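Local coordinates for Myo-inositol 2-dehydrogenase (Lactobacillus plantarum WCFS1, PDB 3CEA), which probably catalyses the NAD-dependent oxidation of myo-inositol at its 2-hydroxyl, binding the dinucleotide on a Rossmann-type domain, at residues A[74-79]-A[303-308]; A[83-88]-A[112-117]; A[104-109]-A[176-181]. All coordinates share one frame; numbering follows the deposited sequence.

Contacts 1 and 2 lie in the buried interior of the nucleotide-binding half, whereas contact 3 is only partly buried and spans to the C-terminal domain. Strand 74-77 of contact 1 leads directly into helix 84-93 of contact 2, and Ile77, Ala79, His84, Met87 and Thr88 touch between them; NAD meets both. Contacts 2 and 3 share helix 108-119, and the carbonyl of Leu104 lies against His84, Pro85 and Met114. The chemistry shifts with place: aromatic rings behind the sheet in contact 1, a selenomethionine against a threonine whose hydroxyl is bonded back into its own helix in contact 2, and one leucine against loop backbone in contact 3.

Contact 1 of 3, residues A[74-79]-A[303-308]; sequences AIFIVA and QDFVNN. With NAD (nicotinamide-adenine-dinucleotide), chain E.
Strand 74-77 and the 303-308 part of helix 295-311 run nearly antiparallel, their axes at 153° and 10.8 Å apart at closest approach. The backbones come nearest at Ala74 and Val306, whose CA atoms are 8.6 Å apart, a gap bridged by side chains. No hydrogen bond crosses it. Phe305 contributes the largest share of the surface buried here: its CG stands anti to the backbone N (chi1 168°), which carries the ring from the helix toward the strand. There its CD2 meets CZ of Phe76 at 3.6 Å, and CE2 of Phe76 lies equally near. The two phenylalanine side chains slide past one another in opposite directions, their centroids 5.2 Å apart and their planes inclined at 71°, so the pair is neither a stack nor a clear T-shape. On the Phe305 ring CE2 also meets the methyl CB of Ala74, 4.0 Å away and at the ring edge. Val306 CG2 comes to the edge of the Phe76 ring, at a looser 4.5 Å from CZ. Phe99 of the neighbouring strand 97-100 completes the cluster, meeting Phe305 edge-to-face and also touching the Phe76 ring. At the other end of the segment the strand gives way to the cofactor site, where Ala79 O accepts a 3.0 Å hydrogen bond from NAD O3D. The helix is thus held to the parallel Rossmann sheet by apolar and aromatic contact, while the polar, ligand-binding work is left to the backbone beyond the strand's C-terminal end.

Contact 2 of 3, residues A[83-88]-A[112-117]; sequences FHPEMT and DEMAKV. With NAD (nicotinamide-adenine-dinucleotide), chain E.
His84 O is gripped twice from within its own helix: Thr88 N bonds to it at 2.9 Å, and Thr88 OG1 donates to it at 2.7 Å, the two reaching it from opposite faces of the carbonyl plane. The hydroxyl sits above that plane, 37° out of it, rather than on a lone pair. Chi1 of Thr88 (-57°) turns OG1 back along the helix to make this bond and leaves CG2 anti to the backbone N. Against this threonine lies Met114, a selenomethionine extended from helix 108-119. Its terminal CE comes within 3.4 Å of Thr88 OG1 and also touches CB and CG2, the two side chains crossing at a slant. Farther back along the chain, SE rests on Pro85, 3.7 Å from its CA. Phe83, His84 and Met87, at and near the start of helix 84-93, face the cofactor. NAD N6A lies over the centre of the Phe83 ring, 3.5 Å above its plane, and the Met87 methyl CE approaches N1A of the adenine at 3.4 Å. With an alanine in place of Phe83, the exocyclic adenine amine would probably lose the aromatic face beneath it, and the adenine would be held less firmly. His84 NE2 lies 3.0 Å from NAD O3D and is hydrogen-bonded to Ala79 O, while ND1 bonds to Pro103 O, so the ring's rotation is fixed from both nitrogens. The short helical segments run nearly parallel, with axes 26° apart and 9.2 Å at closest approach, as expected of successive helices on one side of the parallel sheet of a Rossmann fold, each following its strand in a beta-alpha-beta crossover.

Contact 3 of 3, residues A[104-109]-A[176-181]; sequences LGLDFN and EADSGG
A link between the NAD-binding Rossmann domain and the GFO/IDH/MocA C-terminal domain is made where Leu106, in the loop leading to helix 108-119, meets the 178-180 turn. Leu106 does the touching with both of its methyls. CD1 lies 3.3 Å from the backbone O of Asp178 and 3.6 Å from CG of the same residue, so it rests against both the carbonyl and the carboxylate stem as the two side chains cross. CD2 instead packs on Gly180, 3.6 Å from its CA, with Ser179 O slightly farther off. Chi1 of Leu106 (-62°) sets CG anti to the carbonyl carbon; with CD1 anti to CA (chi2 179°), CD1 is directed to Asp178 and CD2 to Gly180. At Gly180 a beta carbon would run into CD2, and the positive phi of 101° would also press it on the preceding carbonyl; with no side chain there, CD2 can lie against the glycine CA. The loop segment 176-181 joins helix 167-176 to helix 182-198, and Gly181 stands at the N-cap position of the latter. Within it Asp178 OD1 takes a weak 2.9 Å bond from Gly180 N. Ser179 points its CB the other way; its OG is hydrogen-bonded to Glu222, and its side chain is about 7 Å from the bound NAD. On the Rossmann side Asp107 occupies the N-cap of helix 108-119, its OD2 weakly bonded to Glu110 N, while Leu106 also touches Thr81 and Pro82.

Contact 1 of 3, residues A[74-79]-A[303-308]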
loop_
_atom_site.group_PDB
_atom_site.type_symbol
_atom_site.label_atom_id
_atom_site.label_comp_id
_atom_site.label_asym_id
_atom_site.label_seq_id
_atom_site.Cartn_x
_atom_site.Cartn_y
_atom_site.Cartn_z
ATOM N N ALA A 74 10.309 -16.107 -41.214
ATOM C CA ALA A 74 9.480 -15.139 -40.506
ATOM C C ALA A 74 10.116 -13.752 -40.433
ATOM O O ALA A 74 11.339 -13.606 -40.510
ATOM C CB ALA A 74 9.157 -15.649 -39.104
ATOM N N ILE A 75 9.268 -12.739 -40.277
ATOM C CA ILE A 75 9.720 -11.357 -40.159
ATOM C C ILE A 75 9.003 -10.642 -39.009
ATOM O O ILE A 75 7.834 -10.921 -38.718
ATOM C CB ILE A 75 9.565 -10.588 -41.504
ATOM C CG1 ILE A 75 10.359 -9.277 -41.479
ATOM C CG2 ILE A 75 8.086 -10.369 -41.855
ATOM C CD1 ILE A 75 10.730 -8.750 -42.854
ATOM N N PHE A 76 9.728 -9.742 -38.347
ATOM C CA PHE A 76 9.178 -8.918 -37.275
ATOM C C PHE A 76 9.187 -7.451 -37.690
ATOM O O PHE A 76 10.249 -6.859 -37.890
ATOM C CB PHE A 76 9.967 -9.129 -35.976
ATOM C CG PHE A 76 9.866 -10.524 -35.427
ATOM C CD1 PHE A 76 10.726 -11.526 -35.869
ATOM C CD2 PHE A 76 8.905 -10.839 -34.471
ATOM C CE1 PHE A 76 10.632 -12.819 -35.369
ATOM C CE2 PHE A 76 8.801 -12.131 -33.961
ATOM C CZ PHE A 76 9.669 -13.123 -34.412
ATOM N N ILE A 77 7.998 -6.877 -37.838
ATOM C CA ILE A 77 7.865 -5.482 -38.253
ATOM C C ILE A 77 7.665 -4.565 -37.040
ATOM O O ILE A 77 6.573 -4.479 -36.471
ATOM C CB ILE A 77 6.744 -5.290 -39.314
ATOM C CG1 ILE A 77 7.024 -6.155 -40.549
ATOM C CG2 ILE A 77 6.616 -3.819 -39.715
ATOM C CD1 ILE A 77 5.805 -6.425 -41.419
ATOM N N VAL A 78 8.752 -3.906 -36.644
ATOM C CA VAL A 78 8.739 -2.918 -35.568
ATOM C C VAL A 78 9.165 -1.555 -36.136
ATOM O O VAL A 78 9.877 -0.780 -35.487
ATOM C CB VAL A 78 9.657 -3.333 -34.384
ATOM C CG1 VAL A 78 9.189 -2.670 -33.093
ATOM C CG2 VAL A 78 9.679 -4.850 -34.213
ATOM N N ALA A 79 8.736 -1.289 -37.368
ATOM C CA ALA A 79 8.897 0.014 -38.003
ATOM C C ALA A 79 7.668 0.864 -37.666
ATOM O O ALA A 79 6.693 0.330 -37.140
ATOM C CB ALA A 79 9.048 -0.154 -39.509
ATOM N N GLN A 303 7.552 -15.516 -28.324
ATOM C CA GLN A 303 7.701 -16.960 -28.185
ATOM C C GLN A 303 6.448 -17.685 -28.678
ATOM O O GLN A 303 6.549 -18.712 -29.350
ATOM C CB GLN A 303 8.002 -17.341 -26.731
ATOM C CG GLN A 303 8.320 -18.824 -26.522
ATOM C CD GLN A 303 9.659 -19.224 -27.115
ATOM O OE1 GLN A 303 10.713 -18.798 -26.641
ATOM N NE2 GLN A 303 9.622 -20.048 -28.157
ATOM N N ASP A 304 5.278 -17.140 -28.347
ATOM C CA ASP A 304 4.003 -17.699 -28.795
ATOM C C ASP A 304 3.895 -17.674 -30.321
ATOM O O ASP A 304 3.429 -18.641 -30.928
ATOM C CB ASP A 304 2.824 -16.958 -28.156
ATOM C CG ASP A 304 1.474 -17.563 -28.527
ATOM O OD1 ASP A 304 1.284 -18.787 -28.336
ATOM O OD2 ASP A 304 0.598 -16.809 -29.002
ATOM N N PHE A 305 4.338 -16.570 -30.926
ATOM C CA PHE A 305 4.379 -16.432 -32.383
ATOM C C PHE A 305 5.290 -17.476 -33.024
ATOM O O PHE A 305 4.911 -18.115 -34.005
ATOM C CB PHE A 305 4.824 -15.017 -32.782
ATOM C CG PHE A 305 5.159 -14.868 -34.243
ATOM C CD1 PHE A 305 4.150 -14.739 -35.192
ATOM C CD2 PHE A 305 6.484 -14.853 -34.668
ATOM C CE1 PHE A 305 4.455 -14.599 -36.543
ATOM C CE2 PHE A 305 6.802 -14.714 -36.017
ATOM C CZ PHE A 305 5.784 -14.586 -36.957
ATOM N N VAL A 306 6.492 -17.630 -32.468
ATOM C CA VAL A 306 7.467 -18.607 -32.954
ATOM C C VAL A 306 6.895 -20.024 -32.866
ATOM O O VAL A 306 6.996 -20.796 -33.824
ATOM C CB VAL A 306 8.823 -18.484 -32.204
ATOM C CG1 VAL A 306 9.732 -19.675 -32.496
ATOM C CG2 VAL A 306 9.522 -17.187 -32.585
ATOM N N ASN A 307 6.282 -20.348 -31.725
ATOM C CA ASN A 307 5.585 -21.622 -31.540
ATOM C C ASN A 307 4.451 -21.792 -32.549
ATOM O O ASN A 307 4.265 -22.877 -33.105
ATOM C CB ASN A 307 5.030 -21.741 -30.116
ATOM C CG ASN A 307 6.120 -21.762 -29.051
ATOM O OD1 ASN A 307 7.229 -22.249 -29.282
ATOM N ND2 ASN A 307 5.799 -21.235 -27.872
ATOM N N ASN A 308 3.705 -20.712 -32.779
ATOM C CA ASN A 308 2.594 -20.710 -33.729
ATOM C C ASN A 308 3.027 -21.032 -35.155
ATOM O O ASN A 308 2.351 -21.792 -35.849
ATOM C CB ASN A 308 1.838 -19.375 -33.685
ATOM C CG ASN A 308 0.899 -19.268 -32.492
ATOM O OD1 ASN A 308 0.701 -20.230 -31.749
ATOM N ND2 ASN A 308 0.318 -18.086 -32.304
HETATM P PA NAD E . 11.027 4.219 -33.213
HETATM O O1A NAD E . 11.709 4.312 -31.903
HETATM O O2A NAD E . 10.930 5.537 -33.878
HETATM O O5B NAD E . 11.798 3.146 -34.133
HETATM C C5B NAD E . 11.494 3.016 -35.507
HETATM C C4B NAD E . 12.585 2.205 -36.203
HETATM O O4B NAD E . 12.164 1.808 -37.497
HETATM C C3B NAD E . 13.869 2.999 -36.377
HETATM O O3B NAD E . 14.936 2.180 -35.967
HETATM C C2B NAD E . 13.956 3.282 -37.864
HETATM O O2B NAD E . 15.282 3.251 -38.343
HETATM C C1B NAD E . 13.121 2.169 -38.476
HETATM N N9A NAD E . 12.456 2.607 -39.718
HETATM C C8A NAD E . 11.666 3.717 -39.888
HETATM N N7A NAD E . 11.243 3.760 -41.172
HETATM C C5A NAD E . 11.756 2.694 -41.826
HETATM C C6A NAD E . 11.644 2.265 -43.144
HETATM N N6A NAD E . 10.729 2.814 -43.935
HETATM N N1A NAD E . 12.295 1.109 -43.538
HETATM C C2A NAD E . 13.052 0.386 -42.630
HETATM N N3A NAD E . 13.160 0.821 -41.320
HETATM C C4A NAD E . 12.522 1.957 -40.925
HETATM O O3 NAD E . 9.554 3.591 -33.035
HETATM P PN NAD E . 9.220 2.515 -31.883
HETATM O O1N NAD E . 10.340 1.549 -31.775
HETATM O O2N NAD E . 8.760 3.271 -30.701
HETATM O O5D NAD E . 7.927 1.736 -32.436
HETATM C C5D NAD E . 7.837 1.207 -33.738
HETATM C C4D NAD E . 6.471 0.541 -33.876
HETATM O O4D NAD E . 6.173 -0.207 -32.709
HETATM C C3D NAD E . 5.358 1.562 -34.063
HETATM O O3D NAD E . 4.565 1.178 -35.162
HETATM C C2D NAD E . 4.560 1.502 -32.775
HETATM O O2D NAD E . 3.177 1.624 -33.004
HETATM C C1D NAD E . 4.903 0.140 -32.187
HETATM N N1N NAD E . 4.923 0.169 -30.711
HETATM C C2N NAD E . 4.199 -0.771 -30.021
HETATM C C3N NAD E . 4.190 -0.773 -28.623
HETATM C C7N NAD E . 3.547 -1.894 -27.857
HETATM O O7N NAD E . 3.172 -1.661 -26.519
HETATM N N7N NAD E . 3.344 -3.077 -28.446
HETATM C C4N NAD E . 4.923 0.189 -27.932
HETATM C C5N NAD E . 5.655 1.141 -28.639
HETATM C C6N NAD E . 5.647 1.120 -30.033
#

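Contact 2 of 3, residues A[83-88]-A[112-117]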
loop_
_atom_site.group_PDB
_atom_site.type_symbol
_atom_site.label_atom_id
_atom_site.label_comp_id
_atom_site.label_asym_id
_atom_site.label_seq_id
_atom_site.Cartn_x
_atom_site.Cartn_y
_atom_site.Cartn_z
ATOM N N PHE A 83 4.081 2.440 -42.190
ATOM C CA PHE A 83 4.774 1.464 -43.038
ATOM C C PHE A 83 4.305 0.022 -42.826
ATOM O O PHE A 83 4.685 -0.872 -43.579
ATOM C CB PHE A 83 6.288 1.559 -42.838
ATOM C CG PHE A 83 6.873 2.878 -43.250
ATOM C CD1 PHE A 83 7.149 3.145 -44.589
ATOM C CD2 PHE A 83 7.153 3.855 -42.299
ATOM C CE1 PHE A 83 7.692 4.369 -44.978
ATOM C CE2 PHE A 83 7.700 5.084 -42.677
ATOM C CZ PHE A 83 7.969 5.339 -44.021
ATOM N N HIS A 84 3.480 -0.192 -41.805
ATOM C CA HIS A 84 2.983 -1.523 -41.450
ATOM C C HIS A 84 2.224 -2.247 -42.574
ATOM O O HIS A 84 2.539 -3.398 -42.864
ATOM C CB HIS A 84 2.122 -1.458 -40.181
ATOM C CG HIS A 84 2.900 -1.248 -38.921
ATOM N ND1 HIS A 84 2.328 -1.352 -37.672
ATOM C CD2 HIS A 84 4.207 -0.959 -38.712
ATOM C CE1 HIS A 84 3.243 -1.122 -36.748
ATOM N NE2 HIS A 84 4.392 -0.883 -37.353
ATOM N N PRO A 85 1.221 -1.586 -43.201
ATOM C CA PRO A 85 0.458 -2.265 -44.253
ATOM C C PRO A 85 1.310 -2.689 -45.452
ATOM O O PRO A 85 1.231 -3.842 -45.882
ATOM C CB PRO A 85 -0.572 -1.209 -44.679
ATOM C CG PRO A 85 -0.675 -0.290 -43.520
ATOM C CD PRO A 85 0.715 -0.217 -42.984
ATOM N N GLU A 86 2.120 -1.768 -45.973
ATOM C CA GLU A 86 2.951 -2.040 -47.145
ATOM C C GLU A 86 4.051 -3.070 -46.879
ATOM O O GLU A 86 4.433 -3.820 -47.781
ATOM C CB GLU A 86 3.541 -0.746 -47.727
ATOM C CG GLU A 86 4.321 0.120 -46.738
ATOM C CD GLU A 86 5.019 1.296 -47.405
ATOM O OE1 GLU A 86 5.790 1.075 -48.366
ATOM O OE2 GLU A 86 4.800 2.442 -46.955
HETATM N N MSE A 87 4.554 -3.100 -45.646
HETATM C CA MSE A 87 5.567 -4.078 -45.253
HETATM C C MSE A 87 4.957 -5.460 -45.068
HETATM O O MSE A 87 5.558 -6.461 -45.459
HETATM C CB MSE A 87 6.290 -3.645 -43.977
HETATM C CG MSE A 87 7.318 -2.555 -44.201
HETATM SE SE MSE A 87 8.053 -1.868 -42.546
HETATM C CE MSE A 87 9.316 -0.586 -43.305
ATOM N N THR A 88 3.764 -5.501 -44.475
ATOM C CA THR A 88 3.038 -6.752 -44.269
ATOM C C THR A 88 2.655 -7.390 -45.604
ATOM O O THR A 88 2.911 -8.572 -45.818
ATOM C CB THR A 88 1.792 -6.551 -43.379
ATOM O OG1 THR A 88 2.194 -5.986 -42.127
ATOM C CG2 THR A 88 1.084 -7.875 -43.115
ATOM N N ASP A 112 -7.458 -2.257 -45.038
ATOM C CA ASP A 112 -8.385 -3.170 -45.704
ATOM C C ASP A 112 -7.666 -4.085 -46.692
ATOM O O ASP A 112 -7.897 -5.298 -46.701
ATOM C CB ASP A 112 -9.502 -2.401 -46.416
ATOM C CG ASP A 112 -10.724 -2.184 -45.536
ATOM O OD1 ASP A 112 -10.673 -2.495 -44.322
ATOM O OD2 ASP A 112 -11.748 -1.700 -46.069
ATOM N N GLU A 113 -6.796 -3.496 -47.512
ATOM C CA GLU A 113 -6.003 -4.241 -48.489
ATOM C C GLU A 113 -5.056 -5.207 -47.785
ATOM O O GLU A 113 -4.902 -6.357 -48.205
ATOM C CB GLU A 113 -5.216 -3.283 -49.387
HETATM N N MSE A 114 -4.440 -4.725 -46.708
HETATM C CA MSE A 114 -3.555 -5.520 -45.861
HETATM C C MSE A 114 -4.282 -6.741 -45.287
HETATM O O MSE A 114 -3.774 -7.860 -45.361
HETATM C CB MSE A 114 -2.987 -4.640 -44.743
HETATM C CG MSE A 114 -2.117 -5.350 -43.726
HETATM SE SE MSE A 114 -1.905 -4.242 -42.140
HETATM C CE MSE A 114 -0.951 -5.484 -41.025
ATOM N N ALA A 115 -5.473 -6.513 -44.732
ATOM C CA ALA A 115 -6.302 -7.581 -44.171
ATOM C C ALA A 115 -6.667 -8.632 -45.218
ATOM O O ALA A 115 -6.660 -9.831 -44.928
ATOM C CB ALA A 115 -7.558 -7.004 -43.537
ATOM N N LYS A 116 -6.976 -8.171 -46.430
ATOM C CA LYS A 116 -7.323 -9.049 -47.549
ATOM C C LYS A 116 -6.140 -9.916 -47.993
ATOM O O LYS A 116 -6.317 -11.090 -48.325
ATOM C CB LYS A 116 -7.859 -8.232 -48.730
ATOM N N VAL A 117 -4.945 -9.328 -47.991
ATOM C CA VAL A 117 -3.709 -10.035 -48.343
ATOM C C VAL A 117 -3.386 -11.132 -47.318
ATOM O O VAL A 117 -2.952 -12.228 -47.687
ATOM C CB VAL A 117 -2.518 -9.042 -48.527
ATOM C CG1 VAL A 117 -1.184 -9.772 -48.625
ATOM C CG2 VAL A 117 -2.726 -8.181 -49.766
HETATM P PA NAD E . 11.027 4.219 -33.213
HETATM O O1A NAD E . 11.709 4.312 -31.903
HETATM O O2A NAD E . 10.930 5.537 -33.878
HETATM O O5B NAD E . 11.798 3.146 -34.133
HETATM C C5B NAD E . 11.494 3.016 -35.507
HETATM C C4B NAD E . 12.585 2.205 -36.203
HETATM O O4B NAD E . 12.164 1.808 -37.497
HETATM C C3B NAD E . 13.869 2.999 -36.377
HETATM O O3B NAD E . 14.936 2.180 -35.967
HETATM C C2B NAD E . 13.956 3.282 -37.864
HETATM O O2B NAD E . 15.282 3.251 -38.343
HETATM C C1B NAD E . 13.121 2.169 -38.476
HETATM N N9A NAD E . 12.456 2.607 -39.718
HETATM C C8A NAD E . 11.666 3.717 -39.888
HETATM N N7A NAD E . 11.243 3.760 -41.172
HETATM C C5A NAD E . 11.756 2.694 -41.826
HETATM C C6A NAD E . 11.644 2.265 -43.144
HETATM N N6A NAD E . 10.729 2.814 -43.935
HETATM N N1A NAD E . 12.295 1.109 -43.538
HETATM C C2A NAD E . 13.052 0.386 -42.630
HETATM N N3A NAD E . 13.160 0.821 -41.320
HETATM C C4A NAD E . 12.522 1.957 -40.925
HETATM O O3 NAD E . 9.554 3.591 -33.035
HETATM P PN NAD E . 9.220 2.515 -31.883
HETATM O O1N NAD E . 10.340 1.549 -31.775
HETATM O O2N NAD E . 8.760 3.271 -30.701
HETATM O O5D NAD E . 7.927 1.736 -32.436
HETATM C C5D NAD E . 7.837 1.207 -33.738
HETATM C C4D NAD E . 6.471 0.541 -33.876
HETATM O O4D NAD E . 6.173 -0.207 -32.709
HETATM C C3D NAD E . 5.358 1.562 -34.063
HETATM O O3D NAD E . 4.565 1.178 -35.162
HETATM C C2D NAD E . 4.560 1.502 -32.775
HETATM O O2D NAD E . 3.177 1.624 -33.004
HETATM C C1D NAD E . 4.903 0.140 -32.187
HETATM N N1N NAD E . 4.923 0.169 -30.711
HETATM C C2N NAD E . 4.199 -0.771 -30.021
HETATM C C3N NAD E . 4.190 -0.773 -28.623
HETATM C C7N NAD E . 3.547 -1.894 -27.857
HETATM O O7N NAD E . 3.172 -1.661 -26.519
HETATM N N7N NAD E . 3.344 -3.077 -28.446
HETATM C C4N NAD E . 4.923 0.189 -27.932
HETATM C C5N NAD E . 5.655 1.141 -28.639
HETATM C C6N NAD E . 5.647 1.120 -30.033
#

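Contact 3 of 3, residues A[104-109]-A[176-181]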
loop_
_atom_site.group_PDB
_atom_site.type_symbol
_atom_site.label_atom_id
_atom_site.label_comp_id
_atom_site.label_asym_id
_atom_site.label_seq_id
_atom_site.Cartn_x
_atom_site.Cartn_y
_atom_site.Cartn_z
ATOM N N LEU A 104 -2.343 -1.897 -36.685
ATOM C CA LEU A 104 -2.243 -2.427 -38.049
ATOM C C LEU A 104 -1.807 -1.361 -39.057
ATOM O O LEU A 104 -1.017 -1.638 -39.960
ATOM C CB LEU A 104 -3.563 -3.076 -38.487
ATOM C CG LEU A 104 -4.040 -4.315 -37.718
ATOM C CD1 LEU A 104 -5.422 -4.736 -38.186
ATOM C CD2 LEU A 104 -3.058 -5.476 -37.841
ATOM N N GLY A 105 -2.326 -0.148 -38.887
ATOM C CA GLY A 105 -2.007 0.977 -39.760
ATOM C C GLY A 105 -2.759 2.220 -39.328
ATOM O O GLY A 105 -3.187 2.318 -38.179
ATOM N N LEU A 106 -2.920 3.167 -40.251
ATOM C CA LEU A 106 -3.639 4.414 -39.970
ATOM C C LEU A 106 -4.770 4.668 -40.958
ATOM O O LEU A 106 -5.896 4.960 -40.554
ATOM C CB LEU A 106 -2.679 5.609 -39.941
ATOM C CG LEU A 106 -1.580 5.605 -38.875
ATOM C CD1 LEU A 106 -0.725 6.841 -39.010
ATOM C CD2 LEU A 106 -2.167 5.504 -37.471
ATOM N N ASP A 107 -4.458 4.560 -42.249
ATOM C CA ASP A 107 -5.443 4.705 -43.319
ATOM C C ASP A 107 -6.298 3.444 -43.419
ATOM O O ASP A 107 -5.769 2.336 -43.505
ATOM C CB ASP A 107 -4.736 4.984 -44.652
ATOM C CG ASP A 107 -5.703 5.128 -45.825
ATOM O OD1 ASP A 107 -6.793 5.721 -45.654
ATOM O OD2 ASP A 107 -5.360 4.653 -46.931
ATOM N N PHE A 108 -7.619 3.622 -43.411
ATOM C CA PHE A 108 -8.562 2.501 -43.500
ATOM C C PHE A 108 -8.491 1.745 -44.830
ATOM O O PHE A 108 -8.761 0.542 -44.875
ATOM C CB PHE A 108 -10.000 2.967 -43.240
ATOM C CG PHE A 108 -10.278 3.329 -41.803
ATOM C CD1 PHE A 108 -10.083 2.398 -40.780
ATOM C CD2 PHE A 108 -10.758 4.596 -41.472
ATOM C CE1 PHE A 108 -10.344 2.732 -39.451
ATOM C CE2 PHE A 108 -11.027 4.937 -40.144
ATOM C CZ PHE A 108 -10.822 4.000 -39.133
ATOM N N ASN A 109 -8.141 2.454 -45.903
ATOM C CA ASN A 109 -7.955 1.838 -47.218
ATOM C C ASN A 109 -6.748 0.902 -47.251
ATOM O O ASN A 109 -6.837 -0.211 -47.772
ATOM C CB ASN A 109 -7.824 2.907 -48.309
ATOM C CG ASN A 109 -9.121 3.663 -48.557
ATOM O OD1 ASN A 109 -10.212 3.084 -48.550
ATOM N ND2 ASN A 109 -9.005 4.966 -48.792
ATOM N N GLU A 176 8.879 12.309 -36.883
ATOM C CA GLU A 176 9.393 11.556 -38.027
ATOM C C GLU A 176 8.302 10.776 -38.766
ATOM O O GLU A 176 8.436 10.492 -39.961
ATOM C CB GLU A 176 10.524 10.618 -37.597
ATOM C CG GLU A 176 11.843 11.330 -37.311
ATOM C CD GLU A 176 12.934 10.394 -36.818
ATOM O OE1 GLU A 176 12.610 9.386 -36.150
ATOM O OE2 GLU A 176 14.122 10.675 -37.090
ATOM N N ALA A 177 7.231 10.431 -38.050
ATOM C CA ALA A 177 6.108 9.693 -38.629
ATOM C C ALA A 177 4.794 9.993 -37.910
ATOM O O ALA A 177 4.788 10.363 -36.735
ATOM C CB ALA A 177 6.392 8.188 -38.615
ATOM N N ASP A 178 3.688 9.834 -38.634
ATOM C CA ASP A 178 2.348 9.938 -38.069
ATOM C C ASP A 178 2.132 8.777 -37.093
ATOM O O ASP A 178 2.156 7.609 -37.493
ATOM C CB ASP A 178 1.312 9.898 -39.202
ATOM C CG ASP A 178 -0.076 10.378 -38.776
ATOM O OD1 ASP A 178 -0.407 10.366 -37.569
ATOM O OD2 ASP A 178 -0.852 10.760 -39.675
ATOM N N SER A 179 1.948 9.103 -35.814
ATOM C CA SER A 179 1.665 8.090 -34.792
ATOM C C SER A 179 0.185 7.704 -34.796
ATOM O O SER A 179 -0.182 6.606 -34.367
ATOM C CB SER A 179 2.080 8.577 -33.403
ATOM O OG SER A 179 1.153 9.515 -32.886
ATOM N N GLY A 180 -0.649 8.619 -35.283
ATOM C CA GLY A 180 -2.088 8.406 -35.364
ATOM C C GLY A 180 -2.859 9.082 -34.249
ATOM O O GLY A 180 -4.066 8.879 -34.110
ATOM N N GLY A 181 -2.161 9.888 -33.457
ATOM C CA GLY A 181 -2.776 10.569 -32.325
ATOM C C GLY A 181 -2.720 9.771 -31.036
ATOM O O GLY A 181 -2.387 8.585 -31.040
#